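Local coordinates for protein pentafunctional AROM polypeptide (Schizosaccharomyces pombe, PDB 5SWV) that probably catalyses the dehydration of 3-dehydroquinate and the reduction of 3-dehydroshikimate, two consecutive steps of the shikimate pathway, at residues S12-L17 / K215-V220; C36-V41 / P75-I80. All coordinates share one frame; numbering follows the deposited sequence.

Overall arrangement
Entering from the N terminus, the chain runs along strand 13-17, crosses to strand 38-42 and, by way of helix 58-69, reaches strand 76-79. Contact 2 (36-41 with 75-80) closes that short beta-alpha-beta loop. Contact 1 (12-17 with 215-220) closes a far longer one, bringing strand 218-220 back beside the first strand after nearly 200 residues, so contact 2 is nested inside it. Strands 13-17 and 38-42 are themselves neighbours in one parallel sheet, and the two contacts, with centres about 9 Å apart, become a single run of strands 218-220, 13-17, 38-42 and 76-79 in the TIM-barrel domain of the type I 3-dehydroquinase family.

Contact 1 (S12-L17 / K215-V220); sequences STFLTL and KFMTPV
Phe14 and Pro219 lie side by side and point the same way. Pro219 CB sits over one face of the ring, 4.2 Å from the centroid of Phe14, in a CH-pi contact. Phe14 CG stands between its own backbone N and carbonyl carbon (chi1 72°), and the ring beyond it runs beside the proline. At the ring's edge, near its plane, Phe14 CE2 approaches Met217 O at 3.3 Å. Thr16 reaches the same proline, with its CG2 3.7 Å from Pro219 CB.

Under these side chains the backbones pair in parallel. Phe14 straddles Pro219: Phe14 N gives its hydrogen to Thr218 O (2.9 Å), and Val220 N gives its hydrogen to Phe14 O (2.9 Å). Further along, Thr16 N bonds to Val220 O at 3.0 Å. This is the seam where the first and eighth strands of the (beta/alpha)8 barrel of type I dehydroquinases meet.

Before strand 13-17, Ser12 grips the loop before strand 218-220 and the strand's first residue. Its N donates to Lys215 O, its O accepts from Thr218 N, and its hydroxyl takes the N-H of Met217, with Met217 N 3.2 Å from Ser12 OG.

On the face carrying Thr13, Leu15 and Val220, helix 236-245 packs with Leu239 against Thr13 and Val220. Ile199 and Phe201 of strand 198-203 touch Met217 and Pro219 respectively, the latter on the face that carries Phe14. Gln233 hydrogen-bonds the Thr16 hydroxyl, and Asn214 that of Thr218.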
loop_
_atom_site.group_PDB
_atom_site.type_symbol
_atom_site.label_atom_id
_atom_site.label_comp_id
_atom_site.label_asym_id
_atom_site.label_seq_id
_atom_site.Cartn_x
_atom_site.Cartn_y
_atom_site.Cartn_z
ATOM N N SER A 12 3.767 0.870 -12.574
ATOM C CA SER A 12 4.323 0.523 -11.269
ATOM C C SER A 12 5.663 1.210 -11.059
ATOM O O SER A 12 6.353 1.568 -12.024
ATOM C CB SER A 12 4.456 -0.998 -11.100
ATOM O OG SER A 12 4.588 -1.660 -12.352
ATOM N N THR A 13 6.006 1.411 -9.788
ATOM C CA THR A 13 7.280 2.003 -9.395
ATOM C C THR A 13 7.790 1.288 -8.169
ATOM O O THR A 13 7.024 0.646 -7.479
ATOM C CB THR A 13 7.144 3.498 -9.047
ATOM O OG1 THR A 13 6.411 3.648 -7.829
ATOM C CG2 THR A 13 6.427 4.263 -10.153
ATOM N N PHE A 14 9.085 1.389 -7.903
ATOM C CA PHE A 14 9.641 0.861 -6.666
ATOM C C PHE A 14 10.766 1.734 -6.128
ATOM O O PHE A 14 11.543 2.318 -6.895
ATOM C CB PHE A 14 10.095 -0.584 -6.821
ATOM C CG PHE A 14 11.334 -0.772 -7.652
ATOM C CD1 PHE A 14 12.599 -0.687 -7.071
ATOM C CD2 PHE A 14 11.244 -1.108 -9.011
ATOM C CE1 PHE A 14 13.751 -0.894 -7.827
ATOM C CE2 PHE A 14 12.394 -1.309 -9.777
ATOM C CZ PHE A 14 13.652 -1.194 -9.182
ATOM N N LEU A 15 10.826 1.803 -4.795
ATOM C CA LEU A 15 11.784 2.623 -4.075
ATOM C C LEU A 15 13.135 1.931 -4.014
ATOM O O LEU A 15 13.208 0.760 -3.679
ATOM C CB LEU A 15 11.297 2.896 -2.643
ATOM C CG LEU A 15 12.121 3.925 -1.865
ATOM C CD1 LEU A 15 11.852 5.329 -2.394
ATOM C CD2 LEU A 15 11.848 3.857 -0.379
ATOM N N THR A 16 14.200 2.677 -4.311
ATOM C CA THR A 16 15.569 2.181 -4.166
ATOM C C THR A 16 16.087 2.506 -2.761
ATOM O O THR A 16 16.743 3.520 -2.550
ATOM C CB THR A 16 16.484 2.774 -5.248
ATOM O OG1 THR A 16 16.413 4.213 -5.222
ATOM C CG2 THR A 16 16.055 2.279 -6.619
ATOM N N LEU A 17 15.775 1.637 -1.798
ATOM C CA LEU A 17 16.120 1.888 -0.396
ATOM C C LEU A 17 17.597 1.600 -0.155
ATOM O O LEU A 17 18.039 0.457 -0.230
ATOM C CB LEU A 17 15.262 1.041 0.528
ATOM C CG LEU A 17 15.204 1.497 1.975
ATOM C CD1 LEU A 17 14.544 2.865 2.082
ATOM C CD2 LEU A 17 14.426 0.470 2.775
ATOM N N LYS A 215 6.966 2.328 -18.099
ATOM C CA LYS A 215 5.757 2.226 -17.260
ATOM C C LYS A 215 5.879 1.153 -16.210
ATOM O O LYS A 215 5.446 1.347 -15.093
ATOM C CB LYS A 215 4.516 2.022 -18.123
ATOM C CG LYS A 215 4.252 3.266 -18.966
ATOM C CD LYS A 215 3.017 3.183 -19.849
ATOM C CE LYS A 215 3.109 2.004 -20.808
ATOM N NZ LYS A 215 2.415 2.298 -22.087
ATOM N N PHE A 216 6.515 0.047 -16.571
ATOM C CA PHE A 216 6.622 -1.116 -15.708
ATOM C C PHE A 216 7.831 -1.077 -14.774
ATOM O O PHE A 216 8.972 -1.166 -15.223
ATOM C CB PHE A 216 6.682 -2.374 -16.568
ATOM C CG PHE A 216 6.731 -3.630 -15.776
ATOM C CD1 PHE A 216 5.587 -4.102 -15.147
ATOM C CD2 PHE A 216 7.923 -4.334 -15.635
ATOM C CE1 PHE A 216 5.620 -5.272 -14.393
ATOM C CE2 PHE A 216 7.968 -5.502 -14.882
ATOM C CZ PHE A 216 6.814 -5.972 -14.256
ATOM N N MET A 217 7.553 -0.967 -13.469
ATOM C CA MET A 217 8.559 -1.052 -12.376
ATOM C C MET A 217 9.748 -0.111 -12.547
ATOM O O MET A 217 10.897 -0.550 -12.614
ATOM C CB MET A 217 9.047 -2.496 -12.178
ATOM C CG MET A 217 7.964 -3.462 -11.729
ATOM S SD MET A 217 8.600 -5.147 -11.495
ATOM C CE MET A 217 9.481 -4.945 -9.946
ATOM N N THR A 218 9.454 1.186 -12.610
ATOM C CA THR A 218 10.492 2.216 -12.665
ATOM C C THR A 218 11.062 2.421 -11.270
ATOM O O THR A 218 10.302 2.481 -10.304
ATOM C CB THR A 218 9.938 3.566 -13.171
ATOM O OG1 THR A 218 9.417 3.402 -14.490
ATOM C CG2 THR A 218 11.021 4.618 -13.216
ATOM N N PRO A 219 12.396 2.511 -11.149
ATOM C CA PRO A 219 12.923 2.888 -9.839
ATOM C C PRO A 219 12.795 4.381 -9.586
ATOM O O PRO A 219 12.961 5.197 -10.499
ATOM C CB PRO A 219 14.388 2.464 -9.893
ATOM C CG PRO A 219 14.708 2.405 -11.331
ATOM C CD PRO A 219 13.450 2.008 -12.038
ATOM N N VAL A 220 12.483 4.699 -8.336
ATOM C CA VAL A 220 12.375 6.053 -7.851
ATOM C C VAL A 220 13.108 6.173 -6.521
ATOM O O VAL A 220 13.439 5.167 -5.882
ATOM C CB VAL A 220 10.905 6.484 -7.658
ATOM C CG1 VAL A 220 10.148 6.387 -8.971
ATOM C CG2 VAL A 220 10.205 5.673 -6.566
#

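Contact 2 (C36-V41 / P75-I80); sequences CDAIEV and PIIFTI
The hydroxyl of Thr79 donates to the carboxylate of Glu40, Thr79 OG1 lying 2.7 Å from Glu40 OE2. It comes from above the carboxylate plane, 41° out of it. Glu40 CG stands anti to the backbone N (chi1 -173°), and from there the extended chain carries the carboxylate to Thr79.

Four backbone bonds form the parallel ladder behind this pair. Pro75 O accepts from Ile39 N at 3.0 Å; Ile39 O takes the hydrogen of Ile77 N, and Ile77 O that of Val41 N. Val41 O closes the series with Thr79 N at 3.1 Å. The backbone of Glu40 is instead turned to the other neighbour, pairing with Leu15 and Leu17, while Ile76 N is satisfied by Asp110 OD1. Asp37 spends its carboxylate on Lys9 and on Thr13 N.

Apolar groups line both faces: Ile77 CD1 lies 4.0 Å from Ala38 CB, and Val41 CG2 meets Ile76 CG2 on the face covered by Leu68 of helix 58-69, the connection of this beta-alpha-beta unit.

With the hydroxyl as donor, this bond links Glu40 OE2 to strand 76-79 and would limit how the buried carboxylate turns; Thr79 ends that strand, at the barrel end where TIM-barrel active sites lie.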
loop_
_atom_site.group_PDB
_atom_site.type_symbol
_atom_site.label_atom_id
_atom_site.label_comp_id
_atom_site.label_asym_id
_atom_site.label_seq_id
_atom_site.Cartn_x
_atom_site.Cartn_y
_atom_site.Cartn_z
ATOM N N CYS A 36 4.822 3.941 -4.074
ATOM C CA CYS A 36 5.615 2.792 -4.508
ATOM C C CYS A 36 4.848 1.499 -4.365
ATOM O O CYS A 36 4.098 1.306 -3.411
ATOM C CB CYS A 36 6.893 2.706 -3.696
ATOM S SG CYS A 36 7.876 4.212 -3.819
ATOM N N ASP A 37 5.047 0.610 -5.324
ATOM C CA ASP A 37 4.432 -0.714 -5.300
ATOM C C ASP A 37 5.341 -1.758 -4.648
ATOM O O ASP A 37 4.880 -2.856 -4.348
ATOM C CB ASP A 37 4.062 -1.142 -6.719
ATOM C CG ASP A 37 3.157 -0.134 -7.406
ATOM O OD1 ASP A 37 1.932 -0.204 -7.191
ATOM O OD2 ASP A 37 3.666 0.740 -8.150
ATOM N N ALA A 38 6.612 -1.406 -4.430
ATOM C CA ALA A 38 7.611 -2.305 -3.866
ATOM C C ALA A 38 8.841 -1.542 -3.366
ATOM O O ALA A 38 9.004 -0.355 -3.649
ATOM C CB ALA A 38 8.035 -3.309 -4.917
ATOM N N ILE A 39 9.708 -2.245 -2.643
ATOM C CA ILE A 39 10.920 -1.670 -2.073
ATOM C C ILE A 39 12.102 -2.534 -2.477
ATOM O O ILE A 39 12.134 -3.734 -2.204
ATOM C CB ILE A 39 10.839 -1.622 -0.541
ATOM C CG1 ILE A 39 9.607 -0.857 -0.096
ATOM C CG2 ILE A 39 12.049 -0.941 0.078
ATOM C CD1 ILE A 39 9.423 -0.891 1.406
ATOM N N GLU A 40 13.065 -1.925 -3.147
ATOM C CA GLU A 40 14.344 -2.554 -3.372
ATOM C C GLU A 40 15.230 -2.260 -2.184
ATOM O O GLU A 40 15.454 -1.102 -1.845
ATOM C CB GLU A 40 14.989 -2.006 -4.630
ATOM C CG GLU A 40 16.260 -2.722 -5.036
ATOM C CD GLU A 40 16.779 -2.236 -6.373
ATOM O OE1 GLU A 40 17.199 -1.051 -6.442
ATOM O OE2 GLU A 40 16.763 -3.030 -7.351
ATOM N N VAL A 41 15.716 -3.309 -1.538
ATOM C CA VAL A 41 16.752 -3.156 -0.552
ATOM C C VAL A 41 18.036 -3.319 -1.324
ATOM O O VAL A 41 18.318 -4.392 -1.856
ATOM C CB VAL A 41 16.691 -4.222 0.547
ATOM C CG1 VAL A 41 17.840 -4.010 1.533
ATOM C CG2 VAL A 41 15.340 -4.186 1.254
ATOM N N PRO A 75 5.894 -5.653 -1.107
ATOM C CA PRO A 75 6.826 -6.624 -1.664
ATOM C C PRO A 75 8.260 -6.087 -1.688
ATOM O O PRO A 75 8.471 -4.874 -1.835
ATOM C CB PRO A 75 6.327 -6.828 -3.100
ATOM C CG PRO A 75 4.930 -6.321 -3.129
ATOM C CD PRO A 75 4.772 -5.352 -2.012
ATOM N N ILE A 76 9.230 -6.986 -1.554
ATOM C CA ILE A 76 10.627 -6.596 -1.445
ATOM C C ILE A 76 11.437 -7.153 -2.598
ATOM O O ILE A 76 11.242 -8.293 -3.028
ATOM C CB ILE A 76 11.200 -7.016 -0.080
ATOM C CG1 ILE A 76 10.568 -6.142 1.006
ATOM C CG2 ILE A 76 12.719 -6.873 -0.027
ATOM C CD1 ILE A 76 10.725 -6.681 2.407
ATOM N N ILE A 77 12.332 -6.310 -3.098
ATOM C CA ILE A 77 13.273 -6.686 -4.114
ATOM C C ILE A 77 14.615 -6.677 -3.413
ATOM O O ILE A 77 14.958 -5.715 -2.733
ATOM C CB ILE A 77 13.234 -5.688 -5.279
ATOM C CG1 ILE A 77 11.850 -5.681 -5.932
ATOM C CG2 ILE A 77 14.282 -6.029 -6.311
ATOM C CD1 ILE A 77 11.511 -4.380 -6.620
ATOM N N PHE A 78 15.358 -7.762 -3.570
ATOM C CA PHE A 78 16.639 -7.970 -2.899
ATOM C C PHE A 78 17.729 -7.808 -3.954
ATOM O O PHE A 78 17.901 -8.671 -4.819
ATOM C CB PHE A 78 16.639 -9.373 -2.291
ATOM C CG PHE A 78 17.860 -9.713 -1.480
ATOM C CD1 PHE A 78 18.988 -10.248 -2.086
ATOM C CD2 PHE A 78 17.851 -9.572 -0.099
ATOM C CE1 PHE A 78 20.107 -10.592 -1.324
ATOM C CE2 PHE A 78 18.949 -9.922 0.666
ATOM C CZ PHE A 78 20.086 -10.430 0.061
ATOM N N THR A 79 18.452 -6.697 -3.890
ATOM C CA THR A 79 19.360 -6.330 -4.964
ATOM C C THR A 79 20.765 -6.144 -4.471
ATOM O O THR A 79 21.044 -5.243 -3.684
ATOM C CB THR A 79 18.882 -5.066 -5.683
ATOM O OG1 THR A 79 17.638 -5.352 -6.305
ATOM C CG2 THR A 79 19.836 -4.653 -6.793
ATOM N N ILE A 80 21.638 -7.027 -4.942
ATOM C CA ILE A 80 23.076 -6.861 -4.815
ATOM C C ILE A 80 23.597 -6.360 -6.142
ATOM O O ILE A 80 23.662 -7.120 -7.111
ATOM C CB ILE A 80 23.797 -8.182 -4.523
ATOM C CG1 ILE A 80 23.332 -8.779 -3.205
ATOM C CG2 ILE A 80 25.311 -7.955 -4.495
ATOM C CD1 ILE A 80 23.867 -10.187 -3.003
#